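Long-range contact in aftrax (Archaeoglobus fulgidus, PDB 3ZC0), which binds duplex RNA as an octamer and is a translin/TRAX-family, C3PO-type ribonuclease that probably cleaves it with magnesium: residues M30-I41 against A80-K91. The protein carries 1 engineered substitution. Numbering follows the deposited sequence.
Sequences MRIHSTKSIALI and AMQELVEAIAFK. With MG (magnesium ion), chain U; nucleotides of chain N.
Helix segments 30-41 and 80-91 run side by side in the same direction. Their axes approach to 8.7 Å and cross at 25°. The backbones come nearest where R31 meets A80 and S34 meets L84. Small residues, A80, S34 and A87, line this interface and let the helices lie close.

M30 starts its chain anti to the backbone N (chi1 -176°) and bends at its end. This carries CE over the A80 turn, 3.7 Å from A80 CB, and equally close to L84 CD2. R31 and E83 lie alongside each other through their aliphatic parts, R31 CG to E83 CG 3.7 Å. Their charged ends do not meet.

S34 packs CB against the carbonyl oxygen of E83. Its OG turns back to M30 O, 3.1 Å away and above the carbonyl plane. M30 O also accepts the helical bond from S34 N. S37 OG bonds S34 O, 2.8 Å away and closer to the carbonyl plane; I38 N bonds the same oxygen. Both buried hydroxyls bond within their own helix, while their oxygens rest on apolar atoms of L84 and A87.

I38 lays CG1 and CD1 over A87 and reaches E86, with CD1 3.8 Å from E86 CD. I38 CG2 and I41 CD1 approach the F90 ring obliquely, the latter 3.6 Å from F90 CE2.

E86 is extended and places OE2 2.2 Å from the magnesium ion. E121 of helix 108-132, water and an RNA phosphate also bind this metal. I38 CD1 packs against the flank of a metal-binding carboxylate, and E83 OE2 lies beside the sugar of U10 of chain N.

Within this all-helical translin fold, helix 108-132 covers 80-91 through V85 and A89 on F115. Helix 46-64 packs on 30-41 at H33, L40 and I41.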
loop_
_atom_site.group_PDB
_atom_site.type_symbol
_atom_site.label_atom_id
_atom_site.label_comp_id
_atom_site.label_asym_id
_atom_site.label_seq_id
_atom_site.Cartn_x
_atom_site.Cartn_y
_atom_site.Cartn_z
ATOM N N MET E 30 -9.374 0.049 -28.776
ATOM C CA MET E 30 -10.312 -1.067 -28.734
ATOM C C MET E 30 -11.082 -1.050 -27.427
ATOM O O MET E 30 -12.321 -1.165 -27.404
ATOM C CB MET E 30 -9.565 -2.395 -28.895
ATOM C CG MET E 30 -10.455 -3.649 -28.960
ATOM S SD MET E 30 -9.494 -5.175 -29.168
ATOM C CE MET E 30 -9.429 -5.828 -27.520
ATOM N N ARG E 31 -10.331 -0.875 -26.344
ATOM C CA ARG E 31 -10.898 -0.791 -25.003
ATOM C C ARG E 31 -11.933 0.367 -24.895
ATOM O O ARG E 31 -13.098 0.149 -24.505
ATOM C CB ARG E 31 -9.756 -0.690 -23.968
ATOM C CG ARG E 31 -10.167 -0.879 -22.507
ATOM C CD ARG E 31 -10.236 0.474 -21.812
ATOM N NE ARG E 31 -8.972 1.195 -21.985
ATOM C CZ ARG E 31 -8.846 2.521 -21.995
ATOM N NH1 ARG E 31 -9.920 3.292 -21.842
ATOM N NH2 ARG E 31 -7.640 3.071 -22.159
ATOM N N ILE E 32 -11.528 1.580 -25.281
ATOM C CA ILE E 32 -12.464 2.710 -25.306
ATOM C C ILE E 32 -13.786 2.422 -26.049
ATOM O O ILE E 32 -14.880 2.692 -25.530
ATOM C CB ILE E 32 -11.825 3.958 -25.913
ATOM C CG1 ILE E 32 -10.807 4.552 -24.940
ATOM C CG2 ILE E 32 -12.905 4.979 -26.248
ATOM C CD1 ILE E 32 -9.859 5.543 -25.592
ATOM N N HIS E 33 -13.690 1.870 -27.254
ATOM C CA HIS E 33 -14.905 1.497 -27.973
ATOM C C HIS E 33 -15.758 0.447 -27.239
ATOM O O HIS E 33 -16.989 0.564 -27.232
ATOM C CB HIS E 33 -14.611 1.062 -29.408
ATOM C CG HIS E 33 -14.163 2.185 -30.300
ATOM N ND1 HIS E 33 -14.839 3.383 -30.389
ATOM C CD2 HIS E 33 -13.107 2.289 -31.146
ATOM C CE1 HIS E 33 -14.221 4.177 -31.249
ATOM N NE2 HIS E 33 -13.166 3.536 -31.721
ATOM N N SER E 34 -15.137 -0.560 -26.615
ATOM C CA SER E 34 -15.937 -1.545 -25.877
ATOM C C SER E 34 -16.727 -0.906 -24.729
ATOM O O SER E 34 -17.951 -1.132 -24.566
ATOM C CB SER E 34 -15.062 -2.650 -25.318
ATOM O OG SER E 34 -14.352 -3.287 -26.350
ATOM N N THR E 35 -16.017 -0.107 -23.935
ATOM C CA THR E 35 -16.649 0.572 -22.811
ATOM C C THR E 35 -17.800 1.428 -23.323
ATOM O O THR E 35 -18.923 1.360 -22.799
ATOM C CB THR E 35 -15.650 1.455 -22.031
ATOM O OG1 THR E 35 -14.733 0.625 -21.318
ATOM C CG2 THR E 35 -16.375 2.349 -21.030
ATOM N N LYS E 36 -17.514 2.208 -24.365
ATOM C CA LYS E 36 -18.502 3.099 -24.952
ATOM C C LYS E 36 -19.748 2.295 -25.292
ATOM O O LYS E 36 -20.867 2.703 -24.967
ATOM C CB LYS E 36 -17.953 3.782 -26.207
ATOM C CG LYS E 36 -18.051 5.314 -26.218
ATOM C CD LYS E 36 -16.722 5.958 -25.832
ATOM C CE LYS E 36 -16.444 7.243 -26.605
ATOM N NZ LYS E 36 -17.261 8.414 -26.165
ATOM N N SER E 37 -19.548 1.137 -25.915
ATOM C CA SER E 37 -20.677 0.325 -26.337
ATOM C C SER E 37 -21.550 -0.041 -25.127
ATOM O O SER E 37 -22.792 0.092 -25.167
ATOM C CB SER E 37 -20.201 -0.909 -27.106
ATOM O OG SER E 37 -19.988 -1.991 -26.233
ATOM N N ILE E 38 -20.912 -0.461 -24.038
ATOM C CA ILE E 38 -21.709 -0.838 -22.859
ATOM C C ILE E 38 -22.489 0.357 -22.269
ATOM O O ILE E 38 -23.709 0.267 -21.970
ATOM C CB ILE E 38 -20.860 -1.518 -21.765
ATOM C CG1 ILE E 38 -20.170 -2.763 -22.316
ATOM C CG2 ILE E 38 -21.735 -1.923 -20.605
ATOM C CD1 ILE E 38 -19.267 -3.428 -21.318
ATOM N N ALA E 39 -21.776 1.474 -22.132
ATOM C CA ALA E 39 -22.374 2.719 -21.667
ATOM C C ALA E 39 -23.596 3.058 -22.490
ATOM O O ALA E 39 -24.639 3.423 -21.952
ATOM C CB ALA E 39 -21.371 3.860 -21.769
ATOM N N LEU E 40 -23.440 2.932 -23.804
ATOM C CA LEU E 40 -24.466 3.318 -24.757
ATOM C C LEU E 40 -25.718 2.490 -24.560
ATOM O O LEU E 40 -26.831 3.024 -24.569
ATOM C CB LEU E 40 -23.947 3.190 -26.190
ATOM C CG LEU E 40 -23.097 4.381 -26.599
ATOM C CD1 LEU E 40 -22.338 4.069 -27.867
ATOM C CD2 LEU E 40 -23.980 5.605 -26.774
ATOM N N ILE E 41 -25.538 1.185 -24.374
ATOM C CA ILE E 41 -26.695 0.340 -24.116
ATOM C C ILE E 41 -27.433 0.830 -22.885
ATOM O O ILE E 41 -28.656 0.959 -22.883
ATOM C CB ILE E 41 -26.299 -1.096 -23.861
ATOM C CG1 ILE E 41 -25.678 -1.701 -25.123
ATOM C CG2 ILE E 41 -27.520 -1.862 -23.381
ATOM C CD1 ILE E 41 -25.264 -3.151 -24.963
ATOM N N ALA E 80 -7.731 -5.094 -22.317
ATOM C CA ALA E 80 -8.643 -4.804 -23.418
ATOM C C ALA E 80 -9.414 -6.050 -23.895
ATOM O O ALA E 80 -10.600 -5.956 -24.246
ATOM C CB ALA E 80 -7.894 -4.124 -24.584
ATOM N N MET E 81 -8.767 -7.217 -23.916
ATOM C CA MET E 81 -9.512 -8.414 -24.328
ATOM C C MET E 81 -10.600 -8.779 -23.315
ATOM O O MET E 81 -11.707 -9.165 -23.691
ATOM C CB MET E 81 -8.592 -9.583 -24.702
ATOM C CG MET E 81 -7.969 -9.367 -26.070
ATOM S SD MET E 81 -6.875 -10.632 -26.720
ATOM C CE MET E 81 -6.169 -11.329 -25.243
ATOM N N GLN E 82 -10.299 -8.582 -22.037
ATOM C CA GLN E 82 -11.313 -8.666 -20.996
ATOM C C GLN E 82 -12.514 -7.708 -21.220
ATOM O O GLN E 82 -13.677 -8.125 -21.089
ATOM C CB GLN E 82 -10.669 -8.419 -19.639
ATOM C CG GLN E 82 -11.625 -8.499 -18.482
ATOM C CD GLN E 82 -10.946 -8.173 -17.172
ATOM O OE1 GLN E 82 -11.538 -7.532 -16.295
ATOM N NE2 GLN E 82 -9.694 -8.611 -17.029
ATOM N N GLU E 83 -12.247 -6.437 -21.553
ATOM C CA GLU E 83 -13.347 -5.482 -21.829
ATOM C C GLU E 83 -14.172 -5.847 -23.074
ATOM O O GLU E 83 -15.385 -5.595 -23.142
ATOM C CB GLU E 83 -12.836 -4.044 -21.976
ATOM C CG GLU E 83 -12.110 -3.495 -20.762
ATOM C CD GLU E 83 -13.019 -2.723 -19.809
ATOM O OE1 GLU E 83 -14.263 -2.913 -19.839
ATOM O OE2 GLU E 83 -12.469 -1.915 -19.024
ATOM N N LEU E 84 -13.503 -6.430 -24.064
ATOM C CA LEU E 84 -14.186 -6.850 -25.273
ATOM C C LEU E 84 -15.108 -8.019 -24.963
ATOM O O LEU E 84 -16.282 -8.020 -25.366
ATOM C CB LEU E 84 -13.173 -7.249 -26.330
ATOM C CG LEU E 84 -13.727 -7.523 -27.717
ATOM C CD1 LEU E 84 -14.863 -6.555 -28.055
ATOM C CD2 LEU E 84 -12.580 -7.363 -28.686
ATOM N N VAL E 85 -14.590 -9.009 -24.240
ATOM C CA VAL E 85 -15.446 -10.099 -23.787
ATOM C C VAL E 85 -16.626 -9.557 -22.976
ATOM O O VAL E 85 -17.766 -9.942 -23.233
ATOM C CB VAL E 85 -14.692 -11.180 -22.988
ATOM C CG1 VAL E 85 -15.658 -12.248 -22.523
ATOM C CG2 VAL E 85 -13.597 -11.810 -23.827
ATOM N N GLU E 86 -16.367 -8.650 -22.028
ATOM C CA GLU E 86 -17.441 -8.095 -21.201
ATOM C C GLU E 86 -18.561 -7.522 -22.074
ATOM O O GLU E 86 -19.737 -7.902 -21.933
ATOM C CB GLU E 86 -16.900 -7.019 -20.238
ATOM C CG GLU E 86 -17.947 -6.363 -19.284
ATOM C CD GLU E 86 -17.389 -5.161 -18.522
ATOM O OE1 GLU E 86 -16.218 -4.805 -18.746
ATOM O OE2 GLU E 86 -18.111 -4.560 -17.698
ATOM N N ALA E 87 -18.183 -6.627 -22.987
ATOM C CA ALA E 87 -19.137 -5.982 -23.903
ATOM C C ALA E 87 -19.940 -6.977 -24.739
ATOM O O ALA E 87 -21.160 -6.810 -24.917
ATOM C CB ALA E 87 -18.406 -5.002 -24.824
ATOM N N ILE E 88 -19.254 -8.005 -25.247
ATOM C CA ILE E 88 -19.933 -9.023 -26.039
ATOM C C ILE E 88 -20.909 -9.846 -25.204
ATOM O O ILE E 88 -22.085 -9.954 -25.543
ATOM C CB ILE E 88 -18.970 -9.982 -26.725
ATOM C CG1 ILE E 88 -18.201 -9.273 -27.843
ATOM C CG2 ILE E 88 -19.758 -11.154 -27.286
ATOM C CD1 ILE E 88 -16.877 -9.923 -28.167
ATOM N N ALA E 89 -20.420 -10.429 -24.118
ATOM C CA ALA E 89 -21.279 -11.181 -23.205
ATOM C C ALA E 89 -22.519 -10.377 -22.812
ATOM O O ALA E 89 -23.640 -10.884 -22.878
ATOM C CB ALA E 89 -20.506 -11.603 -21.975
ATOM N N PHE E 90 -22.311 -9.115 -22.443
ATOM C CA PHE E 90 -23.405 -8.247 -22.065
ATOM C C PHE E 90 -24.436 -8.109 -23.196
ATOM O O PHE E 90 -25.631 -8.444 -23.002
ATOM C CB PHE E 90 -22.870 -6.887 -21.625
ATOM C CG PHE E 90 -23.945 -5.904 -21.234
ATOM C CD1 PHE E 90 -24.865 -6.227 -20.258
ATOM C CD2 PHE E 90 -24.023 -4.659 -21.839
ATOM C CE1 PHE E 90 -25.856 -5.331 -19.894
ATOM C CE2 PHE E 90 -25.000 -3.757 -21.474
ATOM C CZ PHE E 90 -25.924 -4.091 -20.501
ATOM N N LYS E 91 -23.976 -7.654 -24.371
ATOM C CA LYS E 91 -24.879 -7.498 -25.528
ATOM C C LYS E 91 -25.663 -8.772 -25.779
ATOM O O LYS E 91 -26.876 -8.727 -25.955
ATOM C CB LYS E 91 -24.129 -7.103 -26.806
ATOM C CG LYS E 91 -24.938 -6.244 -27.795
ATOM C CD LYS E 91 -26.016 -7.029 -28.556
ATOM C CE LYS E 91 -26.618 -6.244 -29.751
ATOM N NZ LYS E 91 -27.349 -4.967 -29.415
HETATM MG MG MG U . -17.966 -2.724 -16.552
ATOM P P U N 10 -12.795 3.110 -17.128
ATOM O OP1 U N 10 -13.866 3.115 -18.161
ATOM O OP2 U N 10 -12.582 4.340 -16.322
ATOM O "O5'" U N 10 -13.011 1.862 -16.158
ATOM C "C5'" U N 10 -13.106 0.553 -16.701
ATOM C "C4'" U N 10 -12.763 -0.523 -15.697
ATOM O "O4'" U N 10 -11.415 -0.344 -15.194
ATOM C "C3'" U N 10 -13.617 -0.590 -14.441
ATOM O "O3'" U N 10 -14.879 -1.209 -14.667
ATOM C "C2'" U N 10 -12.717 -1.362 -13.476
ATOM O "O2'" U N 10 -12.793 -2.754 -13.727
ATOM C "C1'" U N 10 -11.323 -0.874 -13.888
ATOM N N1 U N 10 -10.786 0.156 -12.970
ATOM C C2 U N 10 -10.102 -0.295 -11.853
ATOM O O2 U N 10 -9.937 -1.479 -11.621
ATOM N N3 U N 10 -9.616 0.684 -11.018
ATOM C C4 U N 10 -9.750 2.048 -11.193
ATOM O O4 U N 10 -9.263 2.816 -10.364
ATOM C C5 U N 10 -10.468 2.434 -12.372
ATOM C C6 U N 10 -10.953 1.501 -13.201
HETATM O O HOH W 1 -18.825 -3.975 -15.163
#